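Local coordinates for chain length determinant protein (Shigella flexneri, PDB 4E2H) that probably sets the length of the lipopolysaccharide O-antigen chains, working in the periplasm at the inner membrane, at residues W11-I16 and M101-Y106; K131-S136 and R213-D218; Q160-A165 and T182-G187. All blocks are in the same frame, centred on the assembly; numbering follows the deposited sequence.

Contact 1 (W11-I16 and M101-Y106); sequences WTSTAI and MKLAQY
S13 and L103 face each other where strand 12-16 passes helix 101-106, and their CA atoms, 6.7 Å apart, mark the closest backbone pairing. The two axes come within 8.3 Å and run in the same general direction, crossing at -40°. At that spacing L103 is the helix residue that reaches the strand. L103 points its CB at the strand, and with CG anti to the backbone N (chi1 174°) its CD2 methyl is carried out to the strand surface.

That methyl does nearly all the touching. It sits 3.7 Å from A15 CB and 3.8 Å from A15 N, so it rests against both the side chain and the backbone of A15. On its other flank L103 CD2 meets S13 OG at 3.9 Å, a plain packing distance. CD2 also lies 4.1 Å from T14 C, so this one group spans the strand from S13 to A15. S13 and A15 turn their CB atoms toward the helix, while T14 turns away and packs on E63 of the second subunit.

S13 OG is already engaged: it is hydrogen-bonded to T239 N, and T239 OG1 in turn bonds T14 N. P238 touches S13, A15 and L103 alike, so the C-terminal residues add to the packing around the leucine. The strand itself is paired through its backbone with Y91 and V89 of strand 87-92. This is a helix packed on an antiparallel sheet, in the alpha/beta part of the domain that holds both chain ends, the membrane-proximal part in this family.

Chemically the join is apolar and small, a buried leucine methyl on an alanine, with the S13 hydroxyl beside it satisfied by T239 near the C terminus and thus able to sit beside hydrocarbon.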
ATOM      1  N   TRP C  11       9.999  27.011  38.399  1.00 57.66           N
ATOM      2  CA  TRP C  11       9.769  25.565  38.556  1.00 58.46           C
ATOM      3  C   TRP C  11       9.459  24.821  37.238  1.00 57.43           C
ATOM      4  O   TRP C  11       8.473  25.142  36.572  1.00 58.48           O
ATOM      5  CB  TRP C  11       8.622  25.343  39.552  1.00 55.82           C
ATOM      6  N   THR C  12      10.271  23.818  36.883  1.00 59.05           N
ATOM      7  CA  THR C  12      10.142  23.129  35.583  1.00 60.20           C
ATOM      8  C   THR C  12       9.390  21.787  35.652  1.00 60.85           C
ATOM      9  O   THR C  12       9.820  20.879  36.376  1.00 56.73           O
ATOM     10  CB  THR C  12      11.519  22.794  34.963  1.00 57.10           C
ATOM     11  OG1 THR C  12      12.370  23.943  34.990  1.00 55.47           O
ATOM     12  CG2 THR C  12      11.345  22.299  33.525  1.00 54.09           C
ATOM     13  N   SER C  13       8.302  21.639  34.886  1.00 47.55           N
ATOM     14  CA  SER C  13       7.585  20.350  34.851  1.00 46.13           C
ATOM     15  C   SER C  13       8.096  19.462  33.714  1.00 40.32           C
ATOM     16  O   SER C  13       8.583  19.965  32.701  1.00 42.37           O
ATOM     17  CB  SER C  13       6.071  20.541  34.764  1.00 46.53           C
ATOM     18  OG  SER C  13       5.403  19.295  34.790  1.00 45.92           O
ATOM     19  N   THR C  14       8.004  18.150  33.870  1.00 37.89           N
ATOM     20  CA  THR C  14       8.640  17.273  32.890  1.00 38.34           C
ATOM     21  C   THR C  14       7.925  15.954  32.562  1.00 39.87           C
ATOM     22  O   THR C  14       7.573  15.172  33.448  1.00 43.76           O
ATOM     23  CB  THR C  14      10.098  16.981  33.283  1.00 39.48           C
ATOM     24  OG1 THR C  14      10.900  18.118  32.944  1.00 46.76           O
ATOM     25  CG2 THR C  14      10.634  15.742  32.535  1.00 40.92           C
ATOM     26  N   ALA C  15       7.722  15.706  31.277  1.00 37.52           N
ATOM     27  CA  ALA C  15       7.100  14.460  30.857  1.00 34.33           C
ATOM     28  C   ALA C  15       7.888  13.867  29.706  1.00 34.82           C
ATOM     29  O   ALA C  15       8.548  14.610  28.948  1.00 36.36           O
ATOM     30  CB  ALA C  15       5.660  14.686  30.480  1.00 32.22           C
ATOM     31  N   ILE C  16       7.843  12.536  29.601  1.00 39.54           N
ATOM     32  CA  ILE C  16       8.531  11.808  28.537  1.00 39.09           C
ATOM     33  C   ILE C  16       7.516  11.044  27.718  1.00 41.10           C
ATOM     34  O   ILE C  16       6.796  10.191  28.238  1.00 43.68           O
ATOM     35  CB  ILE C  16       9.527  10.783  29.092  1.00 39.98           C
ATOM     36  CG1 ILE C  16      10.634  11.478  29.887  1.00 44.07           C
ATOM     37  CG2 ILE C  16      10.136   9.960  27.983  1.00 36.29           C
ATOM     38  CD1 ILE C  16      11.674  10.485  30.460  1.00 40.93           C
HETATM   39  N   MSE C 101       0.151  21.515  35.510  1.00 98.81           N
HETATM   40  CA  MSE C 101      -1.186  21.485  34.902  1.00 96.62           C
HETATM   41  C   MSE C 101      -1.103  22.165  33.545  1.00 93.64           C
HETATM   42  O   MSE C 101      -1.885  21.896  32.639  1.00 98.03           O
HETATM   43  CB  MSE C 101      -2.260  22.128  35.798  1.00102.11           C
HETATM   44  CG  MSE C 101      -2.533  21.382  37.116  1.00111.47           C
HETATM   45 SE   MSE C 101      -3.580  22.417  38.420  0.60144.70          SE
HETATM   46  CE  MSE C 101      -3.564  21.171  39.935  1.00129.47           C
ATOM     47  N   LYS C 102      -0.111  23.036  33.426  1.00 67.64           N
ATOM     48  CA  LYS C 102       0.164  23.780  32.215  1.00 67.48           C
ATOM     49  C   LYS C 102       0.768  22.868  31.149  1.00 69.01           C
ATOM     50  O   LYS C 102       0.264  22.788  30.023  1.00 66.33           O
ATOM     51  CB  LYS C 102       1.155  24.898  32.535  1.00 70.70           C
ATOM     52  CG  LYS C 102       1.058  26.129  31.672  1.00 70.89           C
ATOM     53  CD  LYS C 102      -0.122  27.004  32.076  1.00 77.82           C
ATOM     54  CE  LYS C 102      -1.373  26.647  31.280  1.00 77.46           C
ATOM     55  NZ  LYS C 102      -2.574  26.439  32.151  1.00 80.26           N
ATOM     56  N   LEU C 103       1.863  22.195  31.499  1.00 58.56           N
ATOM     57  CA  LEU C 103       2.475  21.242  30.581  1.00 55.19           C
ATOM     58  C   LEU C 103       1.411  20.292  30.061  1.00 56.22           C
ATOM     59  O   LEU C 103       1.272  20.102  28.859  1.00 56.39           O
ATOM     60  CB  LEU C 103       3.567  20.413  31.260  1.00 47.30           C
ATOM     61  CG  LEU C 103       4.101  19.320  30.325  1.00 46.77           C
ATOM     62  CD1 LEU C 103       4.853  19.961  29.159  1.00 48.47           C
ATOM     63  CD2 LEU C 103       4.973  18.287  31.009  1.00 43.21           C
ATOM     64  N   ALA C 104       0.658  19.692  30.968  1.00 50.43           N
ATOM     65  CA  ALA C 104      -0.235  18.621  30.578  1.00 50.33           C
ATOM     66  C   ALA C 104      -1.343  19.128  29.688  1.00 54.17           C
ATOM     67  O   ALA C 104      -1.892  18.365  28.884  1.00 54.02           O
ATOM     68  CB  ALA C 104      -0.806  17.918  31.795  1.00 51.18           C
ATOM     69  N   GLN C 105      -1.689  20.402  29.818  1.00 66.51           N
ATOM     70  CA  GLN C 105      -2.756  20.927  28.978  1.00 67.46           C
ATOM     71  C   GLN C 105      -2.235  21.231  27.565  1.00 64.98           C
ATOM     72  O   GLN C 105      -2.918  20.972  26.578  1.00 64.82           O
ATOM     73  CB  GLN C 105      -3.409  22.145  29.624  1.00 70.62           C
ATOM     74  CG  GLN C 105      -3.135  23.460  28.923  1.00 73.54           C
ATOM     75  CD  GLN C 105      -4.046  24.568  29.429  1.00 83.63           C
ATOM     76  OE1 GLN C 105      -5.093  24.301  30.036  1.00 86.07           O
ATOM     77  NE2 GLN C 105      -3.654  25.820  29.179  1.00 80.61           N
ATOM     78  N   TYR C 106      -1.011  21.743  27.483  1.00 48.54           N
ATOM     79  CA  TYR C 106      -0.382  22.073  26.214  1.00 48.73           C
ATOM     80  C   TYR C 106      -0.101  20.844  25.357  1.00 49.28           C
ATOM     81  O   TYR C 106       0.016  20.917  24.122  1.00 45.52           O
ATOM     82  CB  TYR C 106       0.890  22.875  26.459  1.00 49.37           C
ATOM     83  CG  TYR C 106       0.600  24.323  26.783  1.00 56.45           C
ATOM     84  CD1 TYR C 106      -0.701  24.807  26.728  1.00 55.64           C
ATOM     85  CD2 TYR C 106       1.618  25.209  27.130  1.00 58.29           C
ATOM     86  CE1 TYR C 106      -0.986  26.127  27.017  1.00 60.95           C
ATOM     87  CE2 TYR C 106       1.344  26.541  27.410  1.00 57.11           C
ATOM     88  CZ  TYR C 106       0.037  26.995  27.355  1.00 60.52           C
ATOM     89  OH  TYR C 106      -0.267  28.315  27.632  1.00 57.65           O
TER

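Contact 2 (K131-S136 and R213-D218); sequences KNLQDS and RQNLLD
L216 and L133 carry most of this helix-to-helix contact, and their CA atoms, 6.9 Å apart, are the nearest pair across it. Helices 131-136 and 213-218 run roughly antiparallel, at 150°, with their axes 9.9 Å apart at closest approach. L216 sends its CD1 methyl against the other helix. CG lies anti to the backbone N (chi1 -165°), which extends the branch toward helix 131-136, and CD1 ends 4.0 Å from L133 CB and 3.9 Å from Q134 N.

Q134 also meets L216. Its CB does not aim at the partner helix, but the methylene beyond it does the touching: Q134 CG is 3.5 Å from L216 CD1, the tightest approach here, and the two side chains cross at about a right angle. Past CG the glutamine chain stays extended, so CG rests on the methyl and the amide continues beyond it.

L133 reaches back with its own CD1, which lies 4.1 Å from N215 CB, again with side chains crossing near a right angle. Each leucine therefore leans on the neighbour of the other, in a thin apolar seam near the surface.

Around this seam the helices are also tied to other subunits. Helix 207-219 lies on the long helix 97-164 of its own chain and meets that same helix of the second subunit as well: D218 forms a salt bridge with R138 and R213 with E146, both of the second subunit, and Q214 packs on V142 there. N132 and D135 of the long helix touch N33 and N30, on helix 26-35 of the third subunit.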
ATOM      1  N   LYS C 131     -10.541   6.664  -5.506  1.00 49.50           N
ATOM      2  CA  LYS C 131     -10.265   6.935  -6.915  1.00 47.98           C
ATOM      3  C   LYS C 131      -9.326   5.850  -7.437  1.00 49.13           C
ATOM      4  O   LYS C 131      -9.599   5.234  -8.456  1.00 46.27           O
ATOM      5  CB  LYS C 131      -9.656   8.321  -7.124  1.00 39.63           C
ATOM      6  N   ASN C 132      -8.238   5.591  -6.726  1.00 58.33           N
ATOM      7  CA  ASN C 132      -7.328   4.534  -7.140  1.00 58.82           C
ATOM      8  C   ASN C 132      -8.040   3.255  -7.562  1.00 58.72           C
ATOM      9  O   ASN C 132      -7.634   2.594  -8.518  1.00 57.86           O
ATOM     10  CB  ASN C 132      -6.305   4.227  -6.047  1.00 64.07           C
ATOM     11  CG  ASN C 132      -5.007   4.989  -6.242  1.00 72.63           C
ATOM     12  OD1 ASN C 132      -4.698   5.432  -7.358  1.00 70.61           O
ATOM     13  ND2 ASN C 132      -4.237   5.146  -5.160  1.00 74.30           N
ATOM     14  N   LEU C 133      -9.109   2.910  -6.856  1.00 38.35           N
ATOM     15  CA  LEU C 133      -9.764   1.637  -7.118  1.00 38.20           C
ATOM     16  C   LEU C 133     -10.864   1.736  -8.188  1.00 39.80           C
ATOM     17  O   LEU C 133     -10.902   0.919  -9.106  1.00 34.56           O
ATOM     18  CB  LEU C 133     -10.307   1.020  -5.838  1.00 35.69           C
ATOM     19  CG  LEU C 133      -9.219   0.662  -4.818  1.00 41.43           C
ATOM     20  CD1 LEU C 133      -9.781  -0.212  -3.708  1.00 38.00           C
ATOM     21  CD2 LEU C 133      -8.029  -0.019  -5.493  1.00 40.25           C
ATOM     22  N   GLN C 134     -11.762   2.708  -8.058  1.00 45.16           N
ATOM     23  CA  GLN C 134     -12.797   2.883  -9.060  1.00 44.25           C
ATOM     24  C   GLN C 134     -12.161   2.825 -10.451  1.00 46.41           C
ATOM     25  O   GLN C 134     -12.661   2.123 -11.320  1.00 42.68           O
ATOM     26  CB  GLN C 134     -13.611   4.154  -8.800  1.00 42.41           C
ATOM     27  CG  GLN C 134     -14.535   4.013  -7.582  1.00 46.19           C
ATOM     28  CD  GLN C 134     -15.021   5.354  -7.036  1.00 55.99           C
ATOM     29  OE1 GLN C 134     -14.391   6.402  -7.278  1.00 57.33           O
ATOM     30  NE2 GLN C 134     -16.150   5.334  -6.299  1.00 50.61           N
ATOM     31  N   ASP C 135     -11.022   3.490 -10.629  1.00 52.39           N
ATOM     32  CA  ASP C 135     -10.220   3.310 -11.835  1.00 52.19           C
ATOM     33  C   ASP C 135     -10.094   1.841 -12.190  1.00 52.19           C
ATOM     34  O   ASP C 135     -10.631   1.379 -13.195  1.00 57.37           O
ATOM     35  CB  ASP C 135      -8.797   3.845 -11.653  1.00 53.08           C
ATOM     36  CG  ASP C 135      -8.727   5.362 -11.636  1.00 62.38           C
ATOM     37  OD1 ASP C 135      -9.794   6.015 -11.545  1.00 59.03           O
ATOM     38  OD2 ASP C 135      -7.590   5.902 -11.705  1.00 65.41           O
ATOM     39  N   SER C 136      -9.366   1.111 -11.355  1.00 39.21           N
ATOM     40  CA  SER C 136      -8.992  -0.251 -11.675  1.00 37.96           C
ATOM     41  C   SER C 136     -10.216  -1.136 -11.872  1.00 39.87           C
ATOM     42  O   SER C 136     -10.117  -2.215 -12.458  1.00 38.95           O
ATOM     43  CB  SER C 136      -8.092  -0.838 -10.600  1.00 33.93           C
ATOM     44  OG  SER C 136      -8.213  -2.253 -10.596  1.00 36.12           O
ATOM     45  N   ARG C 213     -13.261  -5.358  -5.815  1.00 43.74           N
ATOM     46  CA  ARG C 213     -14.639  -4.888  -5.652  1.00 45.35           C
ATOM     47  C   ARG C 213     -15.087  -4.894  -4.201  1.00 47.30           C
ATOM     48  O   ARG C 213     -15.826  -4.008  -3.758  1.00 46.46           O
ATOM     49  CB  ARG C 213     -15.611  -5.728  -6.492  1.00 46.66           C
ATOM     50  CG  ARG C 213     -17.053  -5.282  -6.331  1.00 45.87           C
ATOM     51  CD  ARG C 213     -17.881  -5.527  -7.589  1.00 52.75           C
ATOM     52  NE  ARG C 213     -19.024  -6.379  -7.280  1.00 59.37           N
ATOM     53  CZ  ARG C 213     -19.090  -7.678  -7.565  1.00 59.93           C
ATOM     54  NH1 ARG C 213     -18.085  -8.271  -8.205  1.00 54.70           N
ATOM     55  NH2 ARG C 213     -20.166  -8.378  -7.230  1.00 63.68           N
ATOM     56  N   GLN C 214     -14.660  -5.924  -3.477  1.00 55.36           N
ATOM     57  CA  GLN C 214     -14.945  -6.041  -2.058  1.00 59.47           C
ATOM     58  C   GLN C 214     -14.147  -4.981  -1.320  1.00 60.74           C
ATOM     59  O   GLN C 214     -14.626  -4.394  -0.352  1.00 62.20           O
ATOM     60  CB  GLN C 214     -14.593  -7.445  -1.557  1.00 57.28           C
ATOM     61  CG  GLN C 214     -14.777  -7.649  -0.064  1.00 60.44           C
ATOM     62  CD  GLN C 214     -16.197  -7.383   0.405  1.00 66.71           C
ATOM     63  OE1 GLN C 214     -16.492  -6.326   0.971  1.00 68.34           O
ATOM     64  NE2 GLN C 214     -17.085  -8.348   0.182  1.00 65.46           N
ATOM     65  N   ASN C 215     -12.937  -4.719  -1.804  1.00 46.84           N
ATOM     66  CA  ASN C 215     -12.070  -3.742  -1.163  1.00 46.30           C
ATOM     67  C   ASN C 215     -12.689  -2.362  -1.178  1.00 46.07           C
ATOM     68  O   ASN C 215     -12.499  -1.577  -0.252  1.00 46.94           O
ATOM     69  CB  ASN C 215     -10.704  -3.709  -1.825  1.00 45.97           C
ATOM     70  CG  ASN C 215      -9.644  -3.107  -0.930  1.00 53.17           C
ATOM     71  OD1 ASN C 215      -9.956  -2.466   0.085  1.00 49.18           O
ATOM     72  ND2 ASN C 215      -8.375  -3.309  -1.297  1.00 51.88           N
ATOM     73  N   LEU C 216     -13.444  -2.070  -2.231  1.00 54.08           N
ATOM     74  CA  LEU C 216     -14.126  -0.788  -2.318  1.00 54.68           C
ATOM     75  C   LEU C 216     -15.283  -0.794  -1.340  1.00 53.77           C
ATOM     76  O   LEU C 216     -15.542   0.210  -0.680  1.00 54.18           O
ATOM     77  CB  LEU C 216     -14.618  -0.518  -3.740  1.00 56.77           C
ATOM     78  CG  LEU C 216     -15.036   0.920  -4.080  1.00 62.09           C
ATOM     79  CD1 LEU C 216     -14.235   1.464  -5.252  1.00 54.72           C
ATOM     80  CD2 LEU C 216     -16.528   1.002  -4.379  1.00 61.55           C
ATOM     81  N   LEU C 217     -15.969  -1.932  -1.239  1.00 43.29           N
ATOM     82  CA  LEU C 217     -17.056  -2.090  -0.269  1.00 47.63           C
ATOM     83  C   LEU C 217     -16.546  -1.777   1.142  1.00 53.43           C
ATOM     84  O   LEU C 217     -17.169  -1.023   1.902  1.00 51.08           O
ATOM     85  CB  LEU C 217     -17.582  -3.526  -0.290  1.00 48.20           C
ATOM     86  CG  LEU C 217     -19.001  -3.824  -0.797  1.00 53.79           C
ATOM     87  CD1 LEU C 217     -19.298  -3.109  -2.121  1.00 40.74           C
ATOM     88  CD2 LEU C 217     -19.212  -5.341  -0.935  1.00 48.35           C
ATOM     89  N   ASP C 218     -15.405  -2.374   1.477  1.00 59.35           N
ATOM     90  CA  ASP C 218     -14.773  -2.190   2.771  1.00 61.18           C
ATOM     91  C   ASP C 218     -14.449  -0.726   3.051  1.00 61.64           C
ATOM     92  O   ASP C 218     -14.752  -0.223   4.134  1.00 64.35           O
ATOM     93  CB  ASP C 218     -13.521  -3.071   2.889  1.00 62.99           C
ATOM     94  CG  ASP C 218     -13.864  -4.562   2.988  1.00 67.03           C
ATOM     95  OD1 ASP C 218     -15.048  -4.893   3.275  1.00 63.30           O
ATOM     96  OD2 ASP C 218     -12.948  -5.396   2.791  1.00 66.31           O
TER

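Contact 3 (Q160-A165 and T182-G187); sequences QYANQA and TLFLLG
F184, in a 3-10 turn, packs against Y161, A162 and A165 where the long helix 97-164 comes to its C-terminal end. Here a 3-10 turn packs on the C-terminal turn of the long helix, at the tip of the helical arm, far from the sheet that holds the chain termini. Helix 187-195 follows the turn in the chain.

The apolar contacts centre on the CB atom of F184. F184 CB is 3.9 Å from Y161 CB and equally 3.9 Å from A162 CB, so it settles between two successive helix residues; it also comes within 3.8 Å of A162 N. Having CG set between its own backbone N and carbonyl carbon (chi1 89°) swings the phenyl ring alongside the helix end, where F184 CD2 lies 4.0 Å from A162 CA. Farther along, F184 CE2 meets A165 CB at a loose 4.5 Å. Y161 contributes its CB alone, since its phenol leads away along the helix.

Against one face of the phenyl ring lies its own neighbour: L185 CD2 stands 3.7 Å above the F184 plane, offset toward the rim. The third subunit adds cover, with its A190 against F184 and its S193 against Y161, so the site is buried partly by assembly.

Backbone hydrogen bonds hold each segment in shape; L185 also pairs with Q171. A165 N still bonds Y161 O, although A165 is where the backbone leaves helical angles; in the turn, L185 N bonds T182 O and L186 N bonds L183 O. The small A162 is consistent with the close approach of the turn: its CB lies 3.8 Å from F184 O, the same carbonyl oxygen that accepts a hydrogen bond from G187 N at 2.9 Å.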
ATOM      1  N   GLN C 160     -23.143 -16.687 -40.352  1.00 49.21           N
ATOM      2  CA  GLN C 160     -23.113 -16.634 -41.800  1.00 47.37           C
ATOM      3  C   GLN C 160     -22.558 -17.943 -42.357  1.00 50.80           C
ATOM      4  O   GLN C 160     -23.190 -18.582 -43.197  1.00 51.84           O
ATOM      5  CB  GLN C 160     -22.246 -15.465 -42.249  1.00 50.34           C
ATOM      6  CG  GLN C 160     -22.848 -14.126 -41.915  1.00 52.26           C
ATOM      7  CD  GLN C 160     -21.996 -12.987 -42.422  1.00 63.84           C
ATOM      8  OE1 GLN C 160     -20.784 -12.940 -42.165  1.00 62.20           O
ATOM      9  NE2 GLN C 160     -22.616 -12.064 -43.172  1.00 62.43           N
ATOM     10  N   TYR C 161     -21.379 -18.350 -41.888  1.00 44.80           N
ATOM     11  CA  TYR C 161     -20.775 -19.593 -42.370  1.00 39.92           C
ATOM     12  C   TYR C 161     -21.785 -20.720 -42.248  1.00 40.22           C
ATOM     13  O   TYR C 161     -21.975 -21.494 -43.177  1.00 43.22           O
ATOM     14  CB  TYR C 161     -19.505 -19.969 -41.582  1.00 41.17           C
ATOM     15  CG  TYR C 161     -18.480 -18.864 -41.371  1.00 41.10           C
ATOM     16  CD1 TYR C 161     -18.432 -17.749 -42.195  1.00 39.28           C
ATOM     17  CD2 TYR C 161     -17.545 -18.957 -40.341  1.00 44.06           C
ATOM     18  CE1 TYR C 161     -17.488 -16.752 -41.995  1.00 46.21           C
ATOM     19  CE2 TYR C 161     -16.601 -17.965 -40.124  1.00 43.40           C
ATOM     20  CZ  TYR C 161     -16.571 -16.862 -40.952  1.00 46.15           C
ATOM     21  OH  TYR C 161     -15.628 -15.870 -40.750  1.00 44.21           O
ATOM     22  N   ALA C 162     -22.430 -20.835 -41.091  1.00 35.80           N
ATOM     23  CA  ALA C 162     -23.368 -21.938 -40.899  1.00 35.95           C
ATOM     24  C   ALA C 162     -24.584 -21.810 -41.843  1.00 37.29           C
ATOM     25  O   ALA C 162     -24.934 -22.769 -42.508  1.00 36.41           O
ATOM     26  CB  ALA C 162     -23.803 -22.053 -39.462  1.00 32.16           C
ATOM     27  N   ASN C 163     -25.211 -20.634 -41.902  1.00 39.05           N
ATOM     28  CA  ASN C 163     -26.281 -20.392 -42.867  1.00 42.17           C
ATOM     29  C   ASN C 163     -25.916 -20.872 -44.273  1.00 42.02           C
ATOM     30  O   ASN C 163     -26.648 -21.665 -44.873  1.00 41.49           O
ATOM     31  CB  ASN C 163     -26.671 -18.915 -42.924  1.00 36.84           C
ATOM     32  CG  ASN C 163     -27.550 -18.503 -41.759  1.00 37.45           C
ATOM     33  OD1 ASN C 163     -28.061 -19.353 -41.012  1.00 38.23           O
ATOM     34  ND2 ASN C 163     -27.740 -17.187 -41.596  1.00 30.97           N
ATOM     35  N   GLN C 164     -24.776 -20.420 -44.780  1.00 44.52           N
ATOM     36  CA  GLN C 164     -24.382 -20.779 -46.132  1.00 50.77           C
ATOM     37  C   GLN C 164     -24.194 -22.278 -46.328  1.00 51.06           C
ATOM     38  O   GLN C 164     -24.481 -22.814 -47.410  1.00 57.19           O
ATOM     39  CB  GLN C 164     -23.123 -20.023 -46.562  1.00 53.11           C
ATOM     40  CG  GLN C 164     -23.157 -19.640 -48.035  1.00 55.40           C
ATOM     41  CD  GLN C 164     -21.850 -19.060 -48.522  1.00 62.80           C
ATOM     42  OE1 GLN C 164     -21.435 -17.963 -48.100  1.00 61.78           O
ATOM     43  NE2 GLN C 164     -21.181 -19.796 -49.420  1.00 58.97           N
ATOM     44  N   ALA C 165     -23.710 -22.954 -45.289  1.00 33.11           N
ATOM     45  CA  ALA C 165     -23.502 -24.403 -45.349  1.00 32.82           C
ATOM     46  C   ALA C 165     -24.751 -25.136 -44.869  1.00 34.90           C
ATOM     47  O   ALA C 165     -24.716 -26.358 -44.633  1.00 33.19           O
ATOM     48  CB  ALA C 165     -22.299 -24.802 -44.505  1.00 32.81           C
ATOM     49  N   THR C 182     -14.164 -23.401 -36.227  1.00 31.57           N
ATOM     50  CA  THR C 182     -15.121 -24.361 -35.683  1.00 31.35           C
ATOM     51  C   THR C 182     -16.433 -23.844 -35.039  1.00 28.26           C
ATOM     52  O   THR C 182     -17.344 -24.636 -34.790  1.00 26.29           O
ATOM     53  CB  THR C 182     -14.435 -25.258 -34.647  1.00 34.37           C
ATOM     54  OG1 THR C 182     -14.004 -24.449 -33.545  1.00 37.92           O
ATOM     55  CG2 THR C 182     -13.228 -25.952 -35.272  1.00 35.13           C
ATOM     56  N   LEU C 183     -16.567 -22.556 -34.761  1.00 26.73           N
ATOM     57  CA  LEU C 183     -17.837 -22.111 -34.160  1.00 28.55           C
ATOM     58  C   LEU C 183     -19.081 -22.569 -34.924  1.00 30.69           C
ATOM     59  O   LEU C 183     -20.052 -23.035 -34.309  1.00 31.92           O
ATOM     60  CB  LEU C 183     -17.888 -20.590 -33.963  1.00 31.08           C
ATOM     61  CG  LEU C 183     -17.521 -20.088 -32.566  1.00 32.17           C
ATOM     62  CD1 LEU C 183     -17.123 -18.606 -32.611  1.00 29.43           C
ATOM     63  CD2 LEU C 183     -18.671 -20.328 -31.577  1.00 32.18           C
ATOM     64  N   PHE C 184     -19.069 -22.435 -36.251  1.00 29.68           N
ATOM     65  CA  PHE C 184     -20.271 -22.707 -37.044  1.00 26.89           C
ATOM     66  C   PHE C 184     -20.742 -24.164 -36.878  1.00 30.82           C
ATOM     67  O   PHE C 184     -21.868 -24.515 -37.244  1.00 30.18           O
ATOM     68  CB  PHE C 184     -20.050 -22.377 -38.534  1.00 29.10           C
ATOM     69  CG  PHE C 184     -19.492 -23.528 -39.340  1.00 25.37           C
ATOM     70  CD1 PHE C 184     -18.130 -23.781 -39.369  1.00 23.35           C
ATOM     71  CD2 PHE C 184     -20.332 -24.351 -40.081  1.00 26.22           C
ATOM     72  CE1 PHE C 184     -17.616 -24.837 -40.107  1.00 23.96           C
ATOM     73  CE2 PHE C 184     -19.819 -25.410 -40.815  1.00 24.94           C
ATOM     74  CZ  PHE C 184     -18.462 -25.650 -40.822  1.00 25.05           C
ATOM     75  N   LEU C 185     -19.905 -25.018 -36.307  1.00 28.71           N
ATOM     76  CA  LEU C 185     -20.350 -26.381 -36.090  1.00 29.58           C
ATOM     77  C   LEU C 185     -21.474 -26.452 -35.065  1.00 31.37           C
ATOM     78  O   LEU C 185     -22.155 -27.471 -34.971  1.00 34.01           O
ATOM     79  CB  LEU C 185     -19.183 -27.258 -35.669  1.00 32.34           C
ATOM     80  CG  LEU C 185     -18.080 -27.224 -36.729  1.00 30.28           C
ATOM     81  CD1 LEU C 185     -16.753 -27.741 -36.162  1.00 32.28           C
ATOM     82  CD2 LEU C 185     -18.501 -28.018 -37.942  1.00 31.65           C
ATOM     83  N   LEU C 186     -21.680 -25.391 -34.287  1.00 36.95           N
ATOM     84  CA  LEU C 186     -22.753 -25.409 -33.268  1.00 35.32           C
ATOM     85  C   LEU C 186     -24.077 -25.226 -33.994  1.00 39.34           C
ATOM     86  O   LEU C 186     -25.163 -25.392 -33.424  1.00 42.26           O
ATOM     87  CB  LEU C 186     -22.567 -24.305 -32.233  1.00 31.78           C
ATOM     88  CG  LEU C 186     -21.180 -24.182 -31.593  1.00 34.28           C
ATOM     89  CD1 LEU C 186     -21.038 -22.869 -30.845  1.00 31.86           C
ATOM     90  CD2 LEU C 186     -20.872 -25.363 -30.686  1.00 42.91           C
ATOM     91  N   GLY C 187     -23.986 -24.894 -35.275  1.00 28.35           N
ATOM     92  CA  GLY C 187     -25.197 -24.775 -36.060  1.00 35.43           C
ATOM     93  C   GLY C 187     -25.909 -23.482 -35.750  1.00 33.11           C
ATOM     94  O   GLY C 187     -25.696 -22.869 -34.695  1.00 34.92           O
TER

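How the contacts relate
From the N terminus, the first strand is joined to the start of helix 97-164 by contact 1, closing a loop of 84 residues that includes helices 26-35 and 43-65 and strands 74-78 and 87-92. The chain then follows the long helix. Contact 2 opens midway along it and closes when helix 207-219 returns; contact 3 is nested inside that loop, spanning 16 residues without helix or strand near the far end. Contact 1 comes before both. The three thus sample one helix at base, middle and tip, with contacts 1 and 3 about 87 Å apart between centres, on opposite sides of the chain's centre.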